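Local coordinates for protein beta-mannosidase (PDB 4CVU) that probably hydrolyses beta-mannosidic bonds, releasing mannose from the non-reducing ends of beta-mannosides, as a fungal member of glycoside hydrolase family 2, at residues A[752-757]-A[803-808]; A[769-774]-A[785-790]; A[234-239]-A[251-256]; A[244-249]-A[348-353]. All blocks are in the same frame, centred on the assembly; numbering follows the deposited sequence.

Interaction 1: A[752-757]-A[803-808]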
loop_
_atom_site.group_PDB
_atom_site.type_symbol
_atom_site.label_atom_id
_atom_site.label_comp_id
_atom_site.label_asym_id
_atom_site.label_seq_id
_atom_site.Cartn_x
_atom_site.Cartn_y
_atom_site.Cartn_z
ATOM N N GLU A 752 48.526 5.841 -9.110
ATOM C CA GLU A 752 48.844 7.221 -9.456
ATOM C C GLU A 752 47.602 8.116 -9.346
ATOM O O GLU A 752 46.531 7.771 -9.853
ATOM C CB GLU A 752 49.397 7.259 -10.887
ATOM C CG GLU A 752 50.287 8.462 -11.205
ATOM C CD GLU A 752 51.743 8.258 -10.793
ATOM O OE1 GLU A 752 52.049 7.185 -10.225
ATOM O OE2 GLU A 752 52.590 9.167 -11.034
ATOM N N LEU A 753 47.753 9.262 -8.701
ATOM C CA LEU A 753 46.702 10.279 -8.640
ATOM C C LEU A 753 47.046 11.456 -9.577
ATOM O O LEU A 753 48.202 11.903 -9.621
ATOM C CB LEU A 753 46.506 10.774 -7.200
ATOM C CG LEU A 753 45.642 12.006 -6.918
ATOM C CD1 LEU A 753 44.177 11.778 -7.239
ATOM C CD2 LEU A 753 45.811 12.438 -5.460
ATOM N N GLU A 754 46.044 11.909 -10.341
ATOM C CA GLU A 754 46.130 13.145 -11.129
ATOM C C GLU A 754 44.956 14.018 -10.770
ATOM O O GLU A 754 43.865 13.508 -10.582
ATOM C CB GLU A 754 46.084 12.869 -12.619
ATOM C CG GLU A 754 47.237 11.995 -13.098
ATOM C CD GLU A 754 47.244 11.782 -14.602
ATOM O OE1 GLU A 754 46.288 12.180 -15.284
ATOM O OE2 GLU A 754 48.229 11.200 -15.116
ATOM N N ILE A 755 45.194 15.324 -10.639
ATOM C CA ILE A 755 44.111 16.289 -10.495
ATOM C C ILE A 755 44.158 17.273 -11.659
ATOM O O ILE A 755 45.190 17.884 -11.946
ATOM C CB ILE A 755 44.150 17.040 -9.160
ATOM C CG1 ILE A 755 44.068 16.021 -8.024
ATOM C CG2 ILE A 755 42.960 17.987 -9.072
ATOM C CD1 ILE A 755 44.664 16.489 -6.750
ATOM N N TRP A 756 43.025 17.398 -12.336
ATOM C CA TRP A 756 42.876 18.296 -13.469
ATOM C C TRP A 756 41.806 19.305 -13.166
ATOM O O TRP A 756 40.822 18.979 -12.478
ATOM C CB TRP A 756 42.430 17.508 -14.690
ATOM C CG TRP A 756 43.417 16.518 -15.189
ATOM C CD1 TRP A 756 43.802 15.376 -14.588
ATOM C CD2 TRP A 756 44.105 16.576 -16.432
ATOM N NE1 TRP A 756 44.701 14.699 -15.386
ATOM C CE2 TRP A 756 44.893 15.417 -16.532
ATOM C CE3 TRP A 756 44.092 17.477 -17.502
ATOM C CZ2 TRP A 756 45.698 15.148 -17.642
ATOM C CZ3 TRP A 756 44.898 17.217 -18.602
ATOM C CH2 TRP A 756 45.697 16.060 -18.663
ATOM N N VAL A 757 41.989 20.518 -13.685
ATOM C CA VAL A 757 40.965 21.548 -13.633
ATOM C C VAL A 757 40.362 21.741 -15.038
ATOM O O VAL A 757 41.099 21.947 -16.032
ATOM C CB VAL A 757 41.512 22.880 -13.107
ATOM C CG1 VAL A 757 40.483 23.990 -13.258
ATOM C CG2 VAL A 757 41.948 22.763 -11.647
ATOM N N ILE A 803 47.049 19.857 -12.936
ATOM C CA ILE A 803 47.638 20.657 -11.849
ATOM C C ILE A 803 48.419 19.841 -10.813
ATOM O O ILE A 803 49.248 20.385 -10.122
ATOM C CB ILE A 803 46.583 21.534 -11.123
ATOM C CG1 ILE A 803 45.481 20.699 -10.463
ATOM C CG2 ILE A 803 45.969 22.524 -12.083
ATOM C CD1 ILE A 803 44.727 21.466 -9.385
ATOM N N ILE A 804 48.136 18.545 -10.702
ATOM C CA ILE A 804 48.831 17.676 -9.754
ATOM C C ILE A 804 49.048 16.303 -10.384
ATOM O O ILE A 804 48.165 15.764 -11.048
ATOM C CB ILE A 804 48.011 17.470 -8.446
ATOM C CG1 ILE A 804 47.974 18.740 -7.572
ATOM C CG2 ILE A 804 48.559 16.298 -7.649
ATOM C CD1 ILE A 804 49.307 19.133 -6.952
ATOM N N THR A 805 50.227 15.747 -10.179
ATOM C CA THR A 805 50.421 14.331 -10.374
ATOM C C THR A 805 51.195 13.779 -9.185
ATOM O O THR A 805 52.129 14.427 -8.713
ATOM C CB THR A 805 51.146 14.012 -11.688
ATOM O OG1 THR A 805 51.055 12.606 -11.947
ATOM C CG2 THR A 805 52.607 14.432 -11.658
ATOM N N ALA A 806 50.793 12.600 -8.696
ATOM C CA ALA A 806 51.436 11.988 -7.527
ATOM C C ALA A 806 51.255 10.484 -7.465
ATOM O O ALA A 806 50.127 9.983 -7.527
ATOM C CB ALA A 806 50.876 12.600 -6.268
ATOM N N ASN A 807 52.360 9.758 -7.329
ATOM C CA ASN A 807 52.294 8.345 -6.979
ATOM C C ASN A 807 52.017 8.286 -5.493
ATOM O O ASN A 807 52.748 8.873 -4.694
ATOM C CB ASN A 807 53.594 7.623 -7.338
ATOM C CG ASN A 807 53.530 6.117 -7.082
ATOM O OD1 ASN A 807 53.600 5.670 -5.949
ATOM N ND2 ASN A 807 53.428 5.333 -8.143
ATOM N N ILE A 808 50.958 7.591 -5.111
ATOM C CA ILE A 808 50.532 7.562 -3.713
ATOM C C ILE A 808 51.593 6.945 -2.776
ATOM O O ILE A 808 51.761 7.420 -1.663
ATOM C CB ILE A 808 49.191 6.809 -3.553
ATOM C CG1 ILE A 808 48.103 7.443 -4.422
ATOM C CG2 ILE A 808 48.748 6.770 -2.093
ATOM C CD1 ILE A 808 47.756 8.872 -4.075
#

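Interaction 2: A[769-774]-A[785-790]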
loop_
_atom_site.group_PDB
_atom_site.type_symbol
_atom_site.label_atom_id
_atom_site.label_comp_id
_atom_site.label_asym_id
_atom_site.label_seq_id
_atom_site.Cartn_x
_atom_site.Cartn_y
_atom_site.Cartn_z
ATOM N N VAL A 769 43.369 25.957 -6.194
ATOM C CA VAL A 769 42.765 24.813 -5.550
ATOM C C VAL A 769 43.523 24.505 -4.270
ATOM O O VAL A 769 44.736 24.317 -4.291
ATOM C CB VAL A 769 42.779 23.589 -6.487
ATOM C CG1 VAL A 769 42.214 22.366 -5.791
ATOM C CG2 VAL A 769 41.986 23.904 -7.738
ATOM N N SER A 770 42.801 24.442 -3.162
ATOM C CA SER A 770 43.396 24.026 -1.898
ATOM C C SER A 770 43.285 22.513 -1.781
ATOM O O SER A 770 42.274 21.938 -2.140
ATOM C CB SER A 770 42.750 24.733 -0.702
ATOM O OG SER A 770 41.357 24.518 -0.663
ATOM N N LEU A 771 44.359 21.887 -1.304
ATOM C CA LEU A 771 44.492 20.436 -1.238
ATOM C C LEU A 771 44.904 20.048 0.179
ATOM O O LEU A 771 46.089 20.158 0.535
ATOM C CB LEU A 771 45.549 19.973 -2.231
ATOM C CG LEU A 771 45.264 20.381 -3.686
ATOM C CD1 LEU A 771 46.474 20.147 -4.573
ATOM C CD2 LEU A 771 44.050 19.637 -4.220
ATOM N N THR A 772 43.926 19.607 0.974
ATOM C CA THR A 772 44.113 19.353 2.390
ATOM C C THR A 772 43.955 17.880 2.755
ATOM O O THR A 772 42.848 17.356 2.723
ATOM C CB THR A 772 43.088 20.150 3.225
ATOM O OG1 THR A 772 43.136 21.524 2.846
ATOM C CG2 THR A 772 43.374 20.014 4.743
ATOM N N TRP A 773 45.055 17.241 3.158
ATOM C CA TRP A 773 45.036 15.848 3.584
ATOM C C TRP A 773 44.807 15.749 5.104
ATOM O O TRP A 773 45.602 16.281 5.895
ATOM C CB TRP A 773 46.348 15.158 3.238
ATOM C CG TRP A 773 46.546 14.791 1.812
ATOM C CD1 TRP A 773 47.254 15.485 0.867
ATOM C CD2 TRP A 773 46.078 13.601 1.162
ATOM N NE1 TRP A 773 47.234 14.815 -0.329
ATOM C CE2 TRP A 773 46.532 13.647 -0.171
ATOM C CE3 TRP A 773 45.321 12.501 1.579
ATOM C CZ2 TRP A 773 46.234 12.627 -1.107
ATOM C CZ3 TRP A 773 45.022 11.494 0.645
ATOM C CH2 TRP A 773 45.495 11.566 -0.672
ATOM N N VAL A 774 43.724 15.071 5.501
ATOM C CA VAL A 774 43.458 14.776 6.907
ATOM C C VAL A 774 43.208 13.282 7.089
ATOM O O VAL A 774 42.930 12.585 6.121
ATOM C CB VAL A 774 42.263 15.580 7.431
ATOM C CG1 VAL A 774 42.523 17.070 7.263
ATOM C CG2 VAL A 774 40.986 15.181 6.726
ATOM N N ALA A 785 50.840 15.046 3.709
ATOM C CA ALA A 785 51.218 13.825 3.007
ATOM C C ALA A 785 52.229 14.022 1.877
ATOM O O ALA A 785 52.315 13.187 0.981
ATOM C CB ALA A 785 49.983 13.118 2.473
ATOM N N GLY A 786 53.006 15.098 1.947
ATOM C CA GLY A 786 54.021 15.418 0.936
ATOM C C GLY A 786 53.467 16.185 -0.255
ATOM O O GLY A 786 54.161 16.367 -1.244
ATOM N N MET A 787 52.221 16.639 -0.155
ATOM C CA MET A 787 51.564 17.359 -1.252
ATOM C C MET A 787 51.408 18.832 -0.896
ATOM O O MET A 787 51.181 19.178 0.260
ATOM C CB MET A 787 50.192 16.745 -1.558
ATOM C CG MET A 787 49.467 17.385 -2.748
ATOM S SD MET A 787 47.913 16.568 -3.218
ATOM C CE MET A 787 48.545 15.075 -3.977
ATOM N N THR A 788 51.542 19.696 -1.887
ATOM C CA THR A 788 51.331 21.117 -1.696
ATOM C C THR A 788 49.938 21.392 -1.118
ATOM O O THR A 788 48.969 20.721 -1.477
ATOM C CB THR A 788 51.509 21.891 -3.019
ATOM O OG1 THR A 788 51.484 23.288 -2.755
ATOM C CG2 THR A 788 50.399 21.549 -4.031
ATOM N N LYS A 789 49.852 22.373 -0.225
ATOM C CA LYS A 789 48.586 22.749 0.408
ATOM C C LYS A 789 47.685 23.496 -0.550
ATOM O O LYS A 789 46.486 23.567 -0.333
ATOM C CB LYS A 789 48.814 23.647 1.622
ATOM C CG LYS A 789 49.306 22.930 2.863
ATOM C CD LYS A 789 49.717 23.919 3.952
ATOM C CE LYS A 789 49.270 23.449 5.332
ATOM N NZ LYS A 789 49.685 24.396 6.405
ATOM N N SER A 790 48.278 24.089 -1.580
ATOM C CA SER A 790 47.556 24.938 -2.494
ATOM C C SER A 790 48.320 25.071 -3.797
ATOM O O SER A 790 49.556 24.976 -3.817
ATOM C CB SER A 790 47.379 26.320 -1.875
ATOM O OG SER A 790 46.787 27.198 -2.799
HETATM O O HOH W 1 45.533 22.872 2.163
#

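Interaction 3: A[234-239]-A[251-256]. With NAG (2-acetamido-2-deoxy-beta-D-glucopyranose), chain E.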
loop_
_atom_site.group_PDB
_atom_site.type_symbol
_atom_site.label_atom_id
_atom_site.label_comp_id
_atom_site.label_asym_id
_atom_site.label_seq_id
_atom_site.Cartn_x
_atom_site.Cartn_y
_atom_site.Cartn_z
ATOM N N ASP A 234 9.840 29.822 -39.268
ATOM C CA ASP A 234 11.241 29.433 -39.460
ATOM C C ASP A 234 12.047 30.725 -39.501
ATOM O O ASP A 234 11.931 31.508 -40.456
ATOM C CB ASP A 234 11.413 28.633 -40.750
ATOM C CG ASP A 234 12.738 27.875 -40.815
ATOM O OD1 ASP A 234 13.440 27.687 -39.773
ATOM O OD2 ASP A 234 13.084 27.448 -41.922
ATOM N N ILE A 235 12.776 30.982 -38.423
ATOM C CA ILE A 235 13.658 32.122 -38.344
ATOM C C ILE A 235 15.081 31.612 -38.502
ATOM O O ILE A 235 15.557 30.794 -37.698
ATOM C CB ILE A 235 13.507 32.870 -37.031
ATOM C CG1 ILE A 235 12.067 33.381 -36.900
ATOM C CG2 ILE A 235 14.468 34.029 -37.017
ATOM C CD1 ILE A 235 11.770 34.040 -35.583
ATOM N N PHE A 236 15.730 32.057 -39.566
ATOM C CA PHE A 236 17.079 31.605 -39.908
ATOM C C PHE A 236 17.898 32.772 -40.474
ATOM O O PHE A 236 17.353 33.842 -40.740
ATOM C CB PHE A 236 17.030 30.447 -40.911
ATOM C CG PHE A 236 16.219 30.730 -42.138
ATOM C CD1 PHE A 236 14.824 30.679 -42.107
ATOM C CD2 PHE A 236 16.847 31.053 -43.331
ATOM C CE1 PHE A 236 14.087 30.940 -43.229
ATOM C CE2 PHE A 236 16.111 31.329 -44.464
ATOM C CZ PHE A 236 14.726 31.281 -44.410
ATOM N N ARG A 237 19.204 32.561 -40.619
ATOM C CA ARG A 237 20.066 33.548 -41.252
ATOM C C ARG A 237 19.933 33.382 -42.750
ATOM O O ARG A 237 19.790 32.264 -43.268
ATOM C CB ARG A 237 21.531 33.352 -40.827
ATOM C CG ARG A 237 21.830 33.617 -39.346
ATOM C CD ARG A 237 21.980 35.096 -39.055
ATOM N NE ARG A 237 22.295 35.384 -37.658
ATOM C CZ ARG A 237 22.634 36.586 -37.183
ATOM N NH1 ARG A 237 22.724 37.636 -37.997
ATOM N NH2 ARG A 237 22.899 36.753 -35.891
ATOM N N LYS A 238 20.000 34.490 -43.465
ATOM C CA LYS A 238 19.867 34.422 -44.898
ATOM C C LYS A 238 20.979 33.527 -45.479
ATOM O O LYS A 238 22.140 33.619 -45.090
ATOM C CB LYS A 238 19.906 35.821 -45.496
ATOM C CG LYS A 238 19.386 35.867 -46.914
ATOM C CD LYS A 238 18.823 37.233 -47.281
ATOM C CE LYS A 238 18.287 37.212 -48.710
ATOM N NZ LYS A 238 17.295 36.095 -48.887
ATOM N N GLY A 239 20.605 32.641 -46.388
ATOM C CA GLY A 239 21.544 31.679 -46.986
ATOM C C GLY A 239 21.758 30.394 -46.173
ATOM O O GLY A 239 22.504 29.522 -46.593
ATOM N N PRO A 251 21.471 39.025 -42.594
ATOM C CA PRO A 251 20.130 39.371 -42.094
ATOM C C PRO A 251 19.259 38.158 -41.710
ATOM O O PRO A 251 19.462 37.050 -42.212
ATOM C CB PRO A 251 19.494 40.154 -43.262
ATOM C CG PRO A 251 20.321 39.841 -44.462
ATOM C CD PRO A 251 21.691 39.473 -43.981
ATOM N N TRP A 252 18.300 38.391 -40.825
ATOM C CA TRP A 252 17.356 37.337 -40.419
ATOM C C TRP A 252 16.243 37.231 -41.450
ATOM O O TRP A 252 15.781 38.246 -41.953
ATOM C CB TRP A 252 16.763 37.645 -39.042
ATOM C CG TRP A 252 17.730 37.472 -37.929
ATOM C CD1 TRP A 252 18.366 38.456 -37.230
ATOM C CD2 TRP A 252 18.171 36.234 -37.374
ATOM N NE1 TRP A 252 19.184 37.902 -36.265
ATOM C CE2 TRP A 252 19.089 36.539 -36.345
ATOM C CE3 TRP A 252 17.889 34.892 -37.653
ATOM C CZ2 TRP A 252 19.715 35.549 -35.589
ATOM C CZ3 TRP A 252 18.517 33.914 -36.903
ATOM C CH2 TRP A 252 19.419 34.242 -35.887
ATOM N N VAL A 253 15.844 36.014 -41.803
ATOM C CA VAL A 253 14.640 35.812 -42.587
ATOM C C VAL A 253 13.624 35.162 -41.664
ATOM O O VAL A 253 13.940 34.160 -41.002
ATOM C CB VAL A 253 14.864 34.913 -43.810
ATOM C CG1 VAL A 253 13.567 34.770 -44.611
ATOM C CG2 VAL A 253 15.975 35.457 -44.695
ATOM N N VAL A 254 12.446 35.768 -41.570
ATOM C CA VAL A 254 11.307 35.211 -40.865
ATOM C C VAL A 254 10.318 34.667 -41.889
ATOM O O VAL A 254 9.748 35.422 -42.650
ATOM C CB VAL A 254 10.612 36.279 -40.022
ATOM C CG1 VAL A 254 9.393 35.707 -39.298
ATOM C CG2 VAL A 254 11.599 36.897 -39.031
ATOM N N ASN A 255 10.142 33.348 -41.921
ATOM C CA ASN A 255 9.223 32.699 -42.826
ATOM C C ASN A 255 8.020 32.153 -42.060
ATOM O O ASN A 255 8.193 31.494 -41.052
ATOM C CB ASN A 255 9.947 31.559 -43.541
ATOM C CG ASN A 255 9.169 31.003 -44.720
ATOM O OD1 ASN A 255 8.267 31.644 -45.260
ATOM N ND2 ASN A 255 9.533 29.792 -45.125
ATOM N N ALA A 256 6.817 32.428 -42.536
ATOM C CA ALA A 256 5.611 32.051 -41.836
ATOM C C ALA A 256 4.704 31.305 -42.776
ATOM O O ALA A 256 4.271 31.851 -43.757
ATOM C CB ALA A 256 4.902 33.276 -41.297
HETATM C C1 NAG E . 8.916 29.050 -46.204
HETATM C C2 NAG E . 9.809 28.871 -47.430
HETATM C C3 NAG E . 9.072 28.070 -48.483
HETATM C C4 NAG E . 8.628 26.716 -47.896
HETATM C C5 NAG E . 7.852 26.958 -46.602
HETATM C C6 NAG E . 7.488 25.704 -45.812
HETATM C C7 NAG E . 11.436 30.658 -47.828
HETATM C C8 NAG E . 11.676 32.040 -48.367
HETATM N N2 NAG E . 10.199 30.189 -47.920
HETATM O O3 NAG E . 9.947 27.874 -49.565
HETATM O O4 NAG E . 7.789 26.039 -48.811
HETATM O O5 NAG E . 8.587 27.769 -45.723
HETATM O O6 NAG E . 6.617 26.102 -44.766
HETATM O O7 NAG E . 12.371 30.027 -47.343
HETATM O O HOH W 2 11.303 27.610 -43.997
#

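Interaction 4: A[244-249]-A[348-353]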
loop_
_atom_site.group_PDB
_atom_site.type_symbol
_atom_site.label_atom_id
_atom_site.label_comp_id
_atom_site.label_asym_id
_atom_site.label_seq_id
_atom_site.Cartn_x
_atom_site.Cartn_y
_atom_site.Cartn_z
ATOM N N PHE A 244 24.808 23.008 -41.773
ATOM C CA PHE A 244 25.960 23.840 -42.138
ATOM C C PHE A 244 25.949 25.139 -41.310
ATOM O O PHE A 244 24.874 25.717 -41.036
ATOM C CB PHE A 244 25.943 24.165 -43.642
ATOM C CG PHE A 244 26.211 22.976 -44.519
ATOM C CD1 PHE A 244 25.187 22.170 -44.928
ATOM C CD2 PHE A 244 27.496 22.661 -44.919
ATOM C CE1 PHE A 244 25.411 21.061 -45.732
ATOM C CE2 PHE A 244 27.740 21.552 -45.712
ATOM C CZ PHE A 244 26.702 20.741 -46.111
ATOM N N ALA A 245 27.131 25.554 -40.865
ATOM C CA ALA A 245 27.260 26.734 -40.017
ATOM C C ALA A 245 26.794 27.974 -40.786
ATOM O O ALA A 245 27.301 28.227 -41.859
ATOM C CB ALA A 245 28.701 26.909 -39.607
ATOM N N PRO A 246 25.788 28.706 -40.265
ATOM C CA PRO A 246 25.322 29.882 -40.986
ATOM C C PRO A 246 26.253 31.098 -40.841
ATOM O O PRO A 246 27.198 31.094 -40.043
ATOM C CB PRO A 246 23.952 30.159 -40.357
ATOM C CG PRO A 246 24.000 29.553 -39.003
ATOM C CD PRO A 246 24.897 28.359 -39.139
ATOM N N ASP A 247 25.977 32.116 -41.645
ATOM C CA ASP A 247 26.699 33.405 -41.584
ATOM C C ASP A 247 26.083 34.273 -40.492
ATOM O O ASP A 247 24.915 34.686 -40.610
ATOM C CB ASP A 247 26.593 34.095 -42.948
ATOM C CG ASP A 247 27.147 35.514 -42.952
ATOM O OD1 ASP A 247 27.831 35.944 -42.011
ATOM O OD2 ASP A 247 26.893 36.188 -43.950
ATOM N N GLN A 248 26.864 34.534 -39.447
ATOM C CA GLN A 248 26.381 35.268 -38.279
ATOM C C GLN A 248 26.204 36.777 -38.532
ATOM O O GLN A 248 25.571 37.468 -37.727
ATOM C CB GLN A 248 27.321 35.062 -37.084
ATOM C CG GLN A 248 27.446 33.598 -36.605
ATOM C CD GLN A 248 26.134 32.995 -36.141
ATOM O OE1 GLN A 248 25.310 33.661 -35.500
ATOM N NE2 GLN A 248 25.920 31.740 -36.485
ATOM N N THR A 249 26.752 37.275 -39.643
ATOM C CA THR A 249 26.664 38.697 -40.002
ATOM C C THR A 249 25.470 38.999 -40.926
ATOM O O THR A 249 25.202 40.141 -41.219
ATOM C CB THR A 249 27.949 39.202 -40.718
ATOM O OG1 THR A 249 27.976 38.710 -42.048
ATOM C CG2 THR A 249 29.222 38.778 -40.000
ATOM N N PHE A 348 15.331 34.542 -31.865
ATOM C CA PHE A 348 16.313 34.735 -32.903
ATOM C C PHE A 348 17.607 34.121 -32.445
ATOM O O PHE A 348 18.273 34.653 -31.566
ATOM C CB PHE A 348 16.501 36.231 -33.214
ATOM C CG PHE A 348 15.336 36.838 -33.915
ATOM C CD1 PHE A 348 14.245 37.300 -33.198
ATOM C CD2 PHE A 348 15.323 36.947 -35.307
ATOM C CE1 PHE A 348 13.161 37.867 -33.861
ATOM C CE2 PHE A 348 14.249 37.496 -35.969
ATOM C CZ PHE A 348 13.167 37.958 -35.247
ATOM N N ARG A 349 17.916 32.959 -33.016
ATOM C CA ARG A 349 19.197 32.305 -32.804
ATOM C C ARG A 349 19.451 31.239 -33.839
ATOM O O ARG A 349 18.539 30.790 -34.522
ATOM C CB ARG A 349 19.315 31.693 -31.386
ATOM C CG ARG A 349 18.101 30.923 -30.886
ATOM C CD ARG A 349 18.078 29.473 -31.329
ATOM N NE ARG A 349 17.391 29.336 -32.599
ATOM C CZ ARG A 349 16.719 28.256 -32.979
ATOM N NH1 ARG A 349 16.617 27.208 -32.182
ATOM N NH2 ARG A 349 16.136 28.244 -34.171
ATOM N N THR A 350 20.713 30.872 -33.968
ATOM C CA THR A 350 21.109 29.761 -34.812
ATOM C C THR A 350 21.559 28.646 -33.898
ATOM O O THR A 350 22.259 28.897 -32.902
ATOM C CB THR A 350 22.248 30.122 -35.792
ATOM O OG1 THR A 350 23.429 30.442 -35.071
ATOM C CG2 THR A 350 21.826 31.286 -36.710
ATOM N N ILE A 351 21.123 27.432 -34.196
ATOM C CA ILE A 351 21.629 26.250 -33.527
ATOM C C ILE A 351 22.028 25.211 -34.548
ATOM O O ILE A 351 21.205 24.760 -35.332
ATOM C CB ILE A 351 20.632 25.694 -32.483
ATOM C CG1 ILE A 351 21.249 24.498 -31.704
ATOM C CG2 ILE A 351 19.299 25.314 -33.124
ATOM C CD1 ILE A 351 22.351 24.875 -30.767
ATOM N N LEU A 352 23.322 24.886 -34.557
ATOM C CA LEU A 352 23.901 23.933 -35.469
ATOM C C LEU A 352 24.236 22.633 -34.751
ATOM O O LEU A 352 24.851 22.669 -33.664
ATOM C CB LEU A 352 25.214 24.502 -36.007
ATOM C CG LEU A 352 26.018 23.576 -36.942
ATOM C CD1 LEU A 352 25.282 23.361 -38.248
ATOM C CD2 LEU A 352 27.384 24.191 -37.200
ATOM N N PHE A 353 23.845 21.507 -35.333
ATOM C CA PHE A 353 24.398 20.221 -34.963
ATOM C C PHE A 353 25.427 19.878 -36.033
ATOM O O PHE A 353 25.085 19.711 -37.188
ATOM C CB PHE A 353 23.348 19.113 -34.851
ATOM C CG PHE A 353 23.947 17.724 -34.791
ATOM C CD1 PHE A 353 24.799 17.360 -33.752
ATOM C CD2 PHE A 353 23.665 16.783 -35.772
ATOM C CE1 PHE A 353 25.378 16.088 -33.710
ATOM C CE2 PHE A 353 24.249 15.514 -35.745
ATOM C CZ PHE A 353 25.084 15.160 -34.705
#

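Interaction 1: A[752-757]-A[803-808]
E752 and N807 cross at about a right angle, their carboxylate and amide planes 74° apart. A bend at chi2 (85°) swings CD of E752 toward the neighbouring strand, and OE1 accepts a hydrogen bond of 3.1 Å from N807 ND2, received nearly along its C-O axis. N807 OD1 accepts from the backbone N of S810. An alanine in place of E752 would probably leave N807 ND2 without this acceptor and open a gap beside N807 CB. Further along the same face, E754 and T805 lie side by side; E754 OE1 is met by W756 NE1 at 3.0 Å in the plane of the indole, and a bound sodium ion lies about 3 Å from the E754 side chain. The two antiparallel strands belong to the mannosidase Ig/CBM-like domain, and their pairing is broken by a classic beta bulge in which I803 and I804 both face I755. The carbonyl O of I755 accepts from I803 N at 2.9 Å and from I804 N at 3.3 Å. On the other face I755 and I804 run side by side, with I755 CD1 3.9 Å from I804 CB, whereas I803 crosses V757 obliquely and brings its CD1 within 3.8 Å of V757 CG2.

Interaction 2: A[769-774]-A[785-790]
W773 and L771 reach from strand 765-774 to the loop that leads from it into strand 790-795, so the contact closes a beta-hairpin connection at one edge of a four-stranded antiparallel sheet in the mannosidase Ig/CBM-like domain. The backbone bonding is sparse. L771 N donates to K789 O at 2.9 Å, and S770 pairs with S790 as a non-hydrogen-bonded antiparallel pair. Outside the two segments the N784 side chain ties strand and loop together: its ND2 donates to both L771 O and M787 O, while its OD1 accepts from W773 N. A water adds one more link, donating to K789 O at 2.8 Å and bonding to T772 OG1.

Two contacts involve the W773 ring. A785 CB sits over one face of the indole in a CH-pi contact, 4.0 Å from the centroid of the five-membered ring, toward the rim of the indole. M787 approaches the same indole at its edge in a Met-aromatic contact; the turn at chi3 (-73°) places CE at that edge, in the ring plane. An alanine at W773 would probably leave a gap beneath A785 CB and M787 without its aromatic neighbour.

Among the apolar contacts, L771 CD1 lies 4.1 Å from M787 SD, and I804 and L753 on the facing sheet touch M787 as well. The sulfur is also the acceptor of a weak hydrogen bond, with W773 NE1 3.4 Å from M787 SD.

Interaction 3: A[234-239]-A[251-256]
R237 folds back over the indole of W252, its partner across two antiparallel strands, although its CB sets out away from the other strand. CG lies beside the backbone N and comes 4.1 Å from W252 CZ3. The bend at chi2 (-81°) then carries CD to a point almost directly above the six-membered ring, 4.0 Å from its centroid in a CH-pi contact. NE continues over the same face, 3.3 Å from W252 CZ2 and offset toward the rim. CZ follows at 3.5 Å from the same carbon, and the guanidinium lies over the indole with the two planes 33° apart. At the tip, NH2 stays above the ring, while NH1 is hydrogen-bonded to the carbonyl O of A250.

The strands, 227-237 and 252-261, are neighbours in the family 2 Ig-like beta-sandwich domain. Paired bonds between D234 and N255 and between F236 and V253 hold them, and K238 N adds a bond to P251 O. V253 CB packs over one face of the F236 ring. I235 CG2 reaches W252 CE3 at 3.6 Å, and F348 meets the indole edge-to-face.

At the far end N255 carries an N-linked glycan, its ND2 joined to C1 of the N-acetylglucosamine. A water 3.0 Å from N255 ND2 accepts its N-H and meets D234 OD2, which also accepts from the backbone N of H530; D234 OD1 bonds to S531 OG. The two ends thus differ: the R237 guanidinium lies inclined over an aromatic face, whereas the N-H of the glycosylated amide is taken up by a water shared with D234.

Interaction 4: A[244-249]-A[348-353]
With CG of Q248 beside its backbone N (chi1 -62°) and CD turned toward the other segment by a bend at chi2 (-61°), the amide meets T350 tip to tip; T350 OG1 lies between its own backbone N and carbonyl carbon (chi1 64°). The resulting hydrogen bond runs nearly straight from Q248 NE2 to T350 OG1 at 3.1 Å, with the hydroxyl oxygen close to the amide plane. P246 and T350 slide past each other in opposite directions, CG of the proline 3.6 Å from T350 CG2. The contact joins two domains of the family 2 architecture: 244-249 lies in the loop between strands 227-237 and 252-261 of the Ig-like sheet, while strand 351-354 pairs with 374-377 at the entry to the mixed sheet of the probable catalytic barrel. L352 faces the loop, its CD2 3.9 Å from A245 CB and its CD1 3.6 Å from F244 N. The loop also holds an Asx turn from D247 to T249. R237 touches P246, Q248 and T350, and the backbone N of T350 is hydrogen-bonded to N378 OD1.

In the fold
The four contacts form two touching pairs at distant parts of the chain. Interactions 1 and 2 have centres about 11 Å apart and share the core of the mannosidase Ig/CBM-like domain, where I804 CG1 meets L771 CD1 at 3.6 Å between the facing sheets. Interactions 3 and 4, also about 11 Å apart, join through I235 CG2 and F348 CD2 at 3.5 Å, and their segments alternate along the chain. Centres of the two pairs lie about 40 to 55 Å from each other. Interaction 3 bears the glycan on the earlier Ig-like domain, and in interaction 4 the segment 348-353 leads from that domain into the probable catalytic barrel.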